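Local coordinates for DNA repair protein RECN (Deinococcus radiodurans, PDB 4ABX) that may take part in the recombinational repair of damaged DNA as an ATP-binding, SMC-like protein, of which this chain is the coiled-coil domain, at residues T88-Q91 / L92-L96; G56-L60 / L61-D65. All coordinates share one frame; numbering follows the deposited sequence.

Contact 1: residues T88-Q91 / L92-L96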
ATOM      1  N   THR A  88      19.992  -9.336  -9.813  1.00 22.61           N
ATOM      2  CA  THR A  88      18.578  -9.372 -10.173  1.00 25.01           C
ATOM      3  C   THR A  88      17.698  -8.624  -9.163  1.00 22.19           C
ATOM      4  O   THR A  88      16.833  -7.838  -9.554  1.00 22.55           O
ATOM      5  CB  THR A  88      18.071 -10.819 -10.357  1.00 28.65           C
ATOM      6  OG1 THR A  88      18.759 -11.423 -11.458  1.00 31.20           O
ATOM      7  CG2 THR A  88      16.572 -10.835 -10.643  1.00 29.92           C
ATOM      8  N   VAL A  89      17.909  -8.871  -7.874  1.00 19.06           N
ATOM      9  CA  VAL A  89      17.199  -8.114  -6.843  1.00 21.01           C
ATOM     10  C   VAL A  89      17.518  -6.618  -6.956  1.00 22.39           C
ATOM     11  O   VAL A  89      16.620  -5.780  -6.894  1.00 24.44           O
ATOM     12  CB  VAL A  89      17.505  -8.630  -5.418  1.00 16.98           C
ATOM     13  CG1 VAL A  89      16.941  -7.691  -4.360  1.00 15.74           C
ATOM     14  CG2 VAL A  89      16.938 -10.033  -5.229  1.00 21.96           C
ATOM     15  N   MET A  90      18.792  -6.285  -7.140  1.00 22.81           N
ATOM     16  CA  MET A  90      19.181  -4.887  -7.291  1.00 20.77           C
ATOM     17  C   MET A  90      18.419  -4.231  -8.447  1.00 24.61           C
ATOM     18  O   MET A  90      17.898  -3.119  -8.313  1.00 21.23           O
ATOM     19  CB  MET A  90      20.692  -4.743  -7.493  1.00 21.82           C
ATOM     20  CG  MET A  90      21.109  -3.342  -7.948  1.00 26.47           C
ATOM     21  SD  MET A  90      22.894  -3.052  -7.976  1.00 25.70           S
ATOM     22  CE  MET A  90      23.291  -3.231  -6.230  1.00 23.74           C
ATOM     23  N   GLN A  91      18.335  -4.930  -9.573  1.00 20.65           N
ATOM     24  CA  GLN A  91      17.617  -4.402 -10.733  1.00 24.71           C
ATOM     25  C   GLN A  91      16.128  -4.175 -10.453  1.00 26.15           C
ATOM     26  O   GLN A  91      15.587  -3.115 -10.767  1.00 21.28           O
ATOM     27  CB  GLN A  91      17.788  -5.313 -11.949  1.00 28.46           C
ATOM     28  CG  GLN A  91      17.056  -4.814 -13.185  1.00 42.15           C
ATOM     29  CD  GLN A  91      17.509  -5.508 -14.453  1.00 56.23           C
ATOM     30  OE1 GLN A  91      18.625  -6.029 -14.526  1.00 59.84           O
ATOM     31  NE2 GLN A  91      16.644  -5.520 -15.463  1.00 61.95           N
ATOM     32  N   LEU A  92      15.470  -5.175  -9.871  1.00 22.85           N
ATOM     33  CA  LEU A  92      14.063  -5.051  -9.508  1.00 23.04           C
ATOM     34  C   LEU A  92      13.837  -3.898  -8.531  1.00 26.59           C
ATOM     35  O   LEU A  92      12.837  -3.189  -8.621  1.00 28.78           O
ATOM     36  CB  LEU A  92      13.541  -6.359  -8.907  1.00 21.79           C
ATOM     37  CG  LEU A  92      13.441  -7.553  -9.851  1.00 21.23           C
ATOM     38  CD1 LEU A  92      13.277  -8.855  -9.063  1.00 14.25           C
ATOM     39  CD2 LEU A  92      12.300  -7.362 -10.848  1.00 26.23           C
ATOM     40  N   GLN A  93      14.769  -3.708  -7.600  1.00 23.45           N
ATOM     41  CA  GLN A  93      14.679  -2.593  -6.660  1.00 19.38           C
ATOM     42  C   GLN A  93      14.701  -1.256  -7.391  1.00 25.91           C
ATOM     43  O   GLN A  93      13.941  -0.338  -7.061  1.00 24.58           O
ATOM     44  CB  GLN A  93      15.814  -2.631  -5.630  1.00 17.99           C
ATOM     45  CG  GLN A  93      15.621  -1.632  -4.487  1.00 21.17           C
ATOM     46  CD  GLN A  93      16.870  -1.436  -3.649  1.00 22.78           C
ATOM     47  OE1 GLN A  93      17.987  -1.527  -4.151  1.00 21.01           O
ATOM     48  NE2 GLN A  93      16.683  -1.168  -2.361  1.00 23.63           N
ATOM     49  N   ASN A  94      15.581  -1.144  -8.381  1.00 25.23           N
ATOM     50  CA  ASN A  94      15.662   0.068  -9.190  1.00 27.80           C
ATOM     51  C   ASN A  94      14.397   0.302 -10.014  1.00 27.80           C
ATOM     52  O   ASN A  94      13.909   1.425 -10.106  1.00 27.42           O
ATOM     53  CB  ASN A  94      16.901   0.041 -10.089  1.00 31.15           C
ATOM     54  CG  ASN A  94      18.182   0.338  -9.327  1.00 31.07           C
ATOM     55  OD1 ASN A  94      19.234  -0.233  -9.614  1.00 31.82           O
ATOM     56  ND2 ASN A  94      18.101   1.245  -8.357  1.00 23.77           N
ATOM     57  N   GLU A  95      13.857  -0.761 -10.600  1.00 24.57           N
ATOM     58  CA  GLU A  95      12.575  -0.671 -11.285  1.00 26.98           C
ATOM     59  C   GLU A  95      11.458  -0.247 -10.329  1.00 26.25           C
ATOM     60  O   GLU A  95      10.529   0.467 -10.722  1.00 23.38           O
ATOM     61  CB  GLU A  95      12.233  -1.999 -11.970  1.00 21.91           C
ATOM     62  CG  GLU A  95      13.128  -2.297 -13.164  1.00 32.02           C
ATOM     63  CD  GLU A  95      13.002  -3.724 -13.663  1.00 40.74           C
ATOM     64  OE1 GLU A  95      12.078  -4.436 -13.217  1.00 41.45           O
ATOM     65  OE2 GLU A  95      13.835  -4.134 -14.501  1.00 42.37           O
ATOM     66  N   LEU A  96      11.555  -0.678  -9.072  1.00 20.50           N
ATOM     67  CA  LEU A  96      10.548  -0.343  -8.069  1.00 17.64           C
ATOM     68  C   LEU A  96      10.631   1.138  -7.671  1.00 23.10           C
ATOM     69  O   LEU A  96       9.606   1.795  -7.474  1.00 24.03           O
ATOM     70  CB  LEU A  96      10.663  -1.256  -6.842  1.00 18.66           C
ATOM     71  CG  LEU A  96       9.523  -1.169  -5.823  1.00 21.78           C
ATOM     72  CD1 LEU A  96       8.171  -1.440  -6.491  1.00 20.56           C
ATOM     73  CD2 LEU A  96       9.755  -2.139  -4.665  1.00 19.00           C
TER
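Near the start of helix 87-115, one of the long helices of the RecN coiled coil, Gln-91 and Glu-95 join side chains one turn apart. Gln-91 NE2 donates to Glu-95 OE2 at 3.3 Å with an N-H...O angle of 164°. The acceptor lies practically in the amide plane and is met almost along its own C-O axis, yet the amide and carboxylate planes stand 73° apart, so the two ends touch without stacking. Gln-91 runs extended with CG trans to its backbone N (chi1 180°), which carries the amide to Glu-95; Glu-95 CG, lying beside its own backbone N, sits 3.5 Å from Gln-91 O. That same oxygen accepts the backbone N of Glu-95 at 2.9 Å, giving the pair a main-chain link beside the side-chain one. A leucine in place of Glu-95 would probably leave the Gln-91 amide without this acceptor and let it turn.

Round the helix, Leu-92 lies alongside Thr-88, pointing the same way: the methyl CG2 of Thr-88 is 4.2 Å from Leu-92 CD1, while Leu-92 CG rests 3.4 Å from Thr-88 O. The Thr-88 carbonyl also takes the backbone N of Leu-92 at 3.0 Å, one of four successive i to i+4 bonds across the joint. At the head of the helix, Asp-86 OD2 accepts the backbone N of Val-89. Gln-93 turns to helix 68-83, its NE2 bonded to Val-76 O. Beside the polar pair, Val-89, Leu-92 and Leu-96 pack against Ile-50, Leu-110 and Leu-61 of the second subunit. This three-then-four spacing of aliphatic residues, turned to a partner subunit, is characteristic of helices in coiled coils.

Contact 2: residues G56-L60 / L61-D65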
ATOM      1  N   GLY A  56      -9.656  11.758  -3.772  1.00 32.71           N
ATOM      2  CA  GLY A  56      -9.589  10.379  -3.327  1.00 32.51           C
ATOM      3  C   GLY A  56      -8.297   9.707  -3.757  1.00 31.66           C
ATOM      4  O   GLY A  56      -7.675   8.990  -2.977  1.00 31.45           O
ATOM      5  N   GLY A  57      -7.891   9.947  -4.999  1.00 25.08           N
ATOM      6  CA  GLY A  57      -6.661   9.384  -5.523  1.00 32.52           C
ATOM      7  C   GLY A  57      -5.434   9.857  -4.768  1.00 29.96           C
ATOM      8  O   GLY A  57      -4.537   9.072  -4.459  1.00 27.28           O
ATOM      9  N   VAL A  58      -5.390  11.153  -4.477  1.00 25.86           N
ATOM     10  CA  VAL A  58      -4.294  11.730  -3.714  1.00 27.18           C
ATOM     11  C   VAL A  58      -4.191  11.074  -2.336  1.00 27.84           C
ATOM     12  O   VAL A  58      -3.100  10.718  -1.882  1.00 29.86           O
ATOM     13  CB  VAL A  58      -4.464  13.255  -3.575  1.00 26.91           C
ATOM     14  CG1 VAL A  58      -3.510  13.815  -2.526  1.00 21.70           C
ATOM     15  CG2 VAL A  58      -4.240  13.922  -4.921  1.00 24.38           C
ATOM     16  N   GLU A  59      -5.334  10.895  -1.683  1.00 28.54           N
ATOM     17  CA  GLU A  59      -5.379  10.269  -0.365  1.00 33.57           C
ATOM     18  C   GLU A  59      -4.793   8.851  -0.379  1.00 29.91           C
ATOM     19  O   GLU A  59      -3.966   8.504   0.464  1.00 28.43           O
ATOM     20  CB  GLU A  59      -6.817  10.240   0.155  1.00 40.74           C
ATOM     21  CG  GLU A  59      -6.937   9.949   1.643  1.00 50.54           C
ATOM     22  CD  GLU A  59      -6.486  11.114   2.505  1.00 54.41           C
ATOM     23  OE1 GLU A  59      -6.146  12.179   1.942  1.00 53.07           O
ATOM     24  OE2 GLU A  59      -6.479  10.966   3.746  1.00 58.14           O
ATOM     25  N   LEU A  60      -5.219   8.041  -1.345  1.00 26.55           N
ATOM     26  CA  LEU A  60      -4.823   6.633  -1.412  1.00 26.39           C
ATOM     27  C   LEU A  60      -3.399   6.429  -1.919  1.00 27.47           C
ATOM     28  O   LEU A  60      -2.731   5.459  -1.550  1.00 29.38           O
ATOM     29  CB  LEU A  60      -5.791   5.844  -2.301  1.00 27.53           C
ATOM     30  CG  LEU A  60      -7.219   5.635  -1.794  1.00 28.95           C
ATOM     31  CD1 LEU A  60      -8.160   5.283  -2.948  1.00 28.83           C
ATOM     32  CD2 LEU A  60      -7.282   4.577  -0.697  1.00 33.19           C
ATOM     33  N   LEU A  61      -2.932   7.332  -2.774  1.00 24.13           N
ATOM     34  CA  LEU A  61      -1.604   7.181  -3.350  1.00 23.30           C
ATOM     35  C   LEU A  61      -0.524   7.770  -2.449  1.00 28.60           C
ATOM     36  O   LEU A  61       0.620   7.324  -2.481  1.00 27.07           O
ATOM     37  CB  LEU A  61      -1.522   7.830  -4.735  1.00 20.13           C
ATOM     38  CG  LEU A  61      -2.281   7.186  -5.897  1.00 20.78           C
ATOM     39  CD1 LEU A  61      -1.950   7.912  -7.189  1.00 17.95           C
ATOM     40  CD2 LEU A  61      -1.956   5.691  -6.016  1.00 21.37           C
ATOM     41  N   SER A  62      -0.888   8.760  -1.637  1.00 26.04           N
ATOM     42  CA  SER A  62       0.125   9.610  -1.022  1.00 32.62           C
ATOM     43  C   SER A  62      -0.182  10.137   0.386  1.00 33.05           C
ATOM     44  O   SER A  62       0.629   9.977   1.294  1.00 37.66           O
ATOM     45  CB  SER A  62       0.435  10.785  -1.959  1.00 37.02           C
ATOM     46  OG  SER A  62       1.538  11.541  -1.489  1.00 47.80           O
ATOM     47  N   ASP A  63      -1.339  10.771   0.562  1.00 31.37           N
ATOM     48  CA  ASP A  63      -1.608  11.543   1.776  1.00 37.74           C
ATOM     49  C   ASP A  63      -2.241  10.777   2.941  1.00 40.41           C
ATOM     50  O   ASP A  63      -2.084  11.172   4.095  1.00 44.24           O
ATOM     51  CB  ASP A  63      -2.465  12.772   1.448  1.00 41.06           C
ATOM     52  CG  ASP A  63      -1.684  13.849   0.725  1.00 43.67           C
ATOM     53  OD1 ASP A  63      -0.567  13.556   0.240  1.00 37.96           O
ATOM     54  OD2 ASP A  63      -2.191  14.989   0.639  1.00 47.78           O
ATOM     55  N   GLY A  64      -2.968   9.706   2.647  1.00 36.72           N
ATOM     56  CA  GLY A  64      -3.596   8.920   3.696  1.00 39.52           C
ATOM     57  C   GLY A  64      -2.565   8.372   4.669  1.00 42.35           C
ATOM     58  O   GLY A  64      -1.391   8.227   4.322  1.00 41.12           O
ATOM     59  N   ASP A  65      -2.995   8.079   5.892  1.00 43.37           N
ATOM     60  CA  ASP A  65      -2.098   7.477   6.875  1.00 50.72           C
ATOM     61  C   ASP A  65      -1.518   6.195   6.293  1.00 45.89           C
ATOM     62  O   ASP A  65      -0.324   5.908   6.437  1.00 42.31           O
ATOM     63  CB  ASP A  65      -2.837   7.199   8.183  1.00 60.20           C
ATOM     64  CG  ASP A  65      -3.217   8.471   8.915  1.00 69.20           C
ATOM     65  OD1 ASP A  65      -2.318   9.305   9.161  1.00 73.03           O
ATOM     66  OD2 ASP A  65      -4.415   8.645   9.232  1.00 71.88           O
TER
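The two carboxylates, of Glu-59 and Asp-63, are each covered on one face. Over that of Glu-59 comes the backbone of Gly-64: its N stands almost directly above Glu-59 CD at 3.8 Å, and its CA is 3.5 Å from Glu-59 OE2. Asp-63 CB approaches from the same side, 3.8 Å from Glu-59 OE1. A bend at chi2 (72°) folds the Glu-59 chain back over the helix end. The Asp-63 carboxylate carries a methyl on one face, Val-58 CG1, which lies 3.7 Å from Asp-63 CG. Ser-62 OG gives a weak hydrogen bond to Asp-63 OD1, and Arg-111 of helix 87-115 forms a salt bridge with OD2. The two carboxylate planes are 73° apart; Glu-59 OE1 stays 5.0 Å from Asp-63 OD2, and Arg-111 probably eases the repulsion between the like charges.

The main chain widens here. Leu-61 N still bonds Gly-57 O in the ordinary way, but Val-58 O then receives two donors, Ser-62 N weakly and Asp-63 N firmly at 3.0 Å with an N-H...O angle of 167°. Gly-64 N closes the next wide turn on a lone pair of Glu-59 O, at 2.7 Å. Leu-60 and Leu-61 make backbone bonds with Ala-68 and Ala-69, at the start of the following helix. Such i to i+5 bonds mark a pi-type turn, here ending helix 33-63 where the chain passes through a short loop into helix 68-83.

Contacts 1 and 2 follow each other along the chain, with centres about 25 Å apart and nearest atoms about 12 Å apart; they do not touch within one subunit. Helix 87-115 relates them: contact 1 lies near its start, whereas residues 106 to 111 further along it receive Val-58, Leu-61 and Asp-63 of contact 2. The dimer brings them together directly, because Leu-96 of contact 1 packs on Leu-61 of the second subunit, a residue of that subunit's contact 2. Both lie in the coiled-coil domain, and both touch the second subunit. Nucleotide binding in RecN, as in other SMC-like proteins, probably belongs to the head domain, outside this fragment.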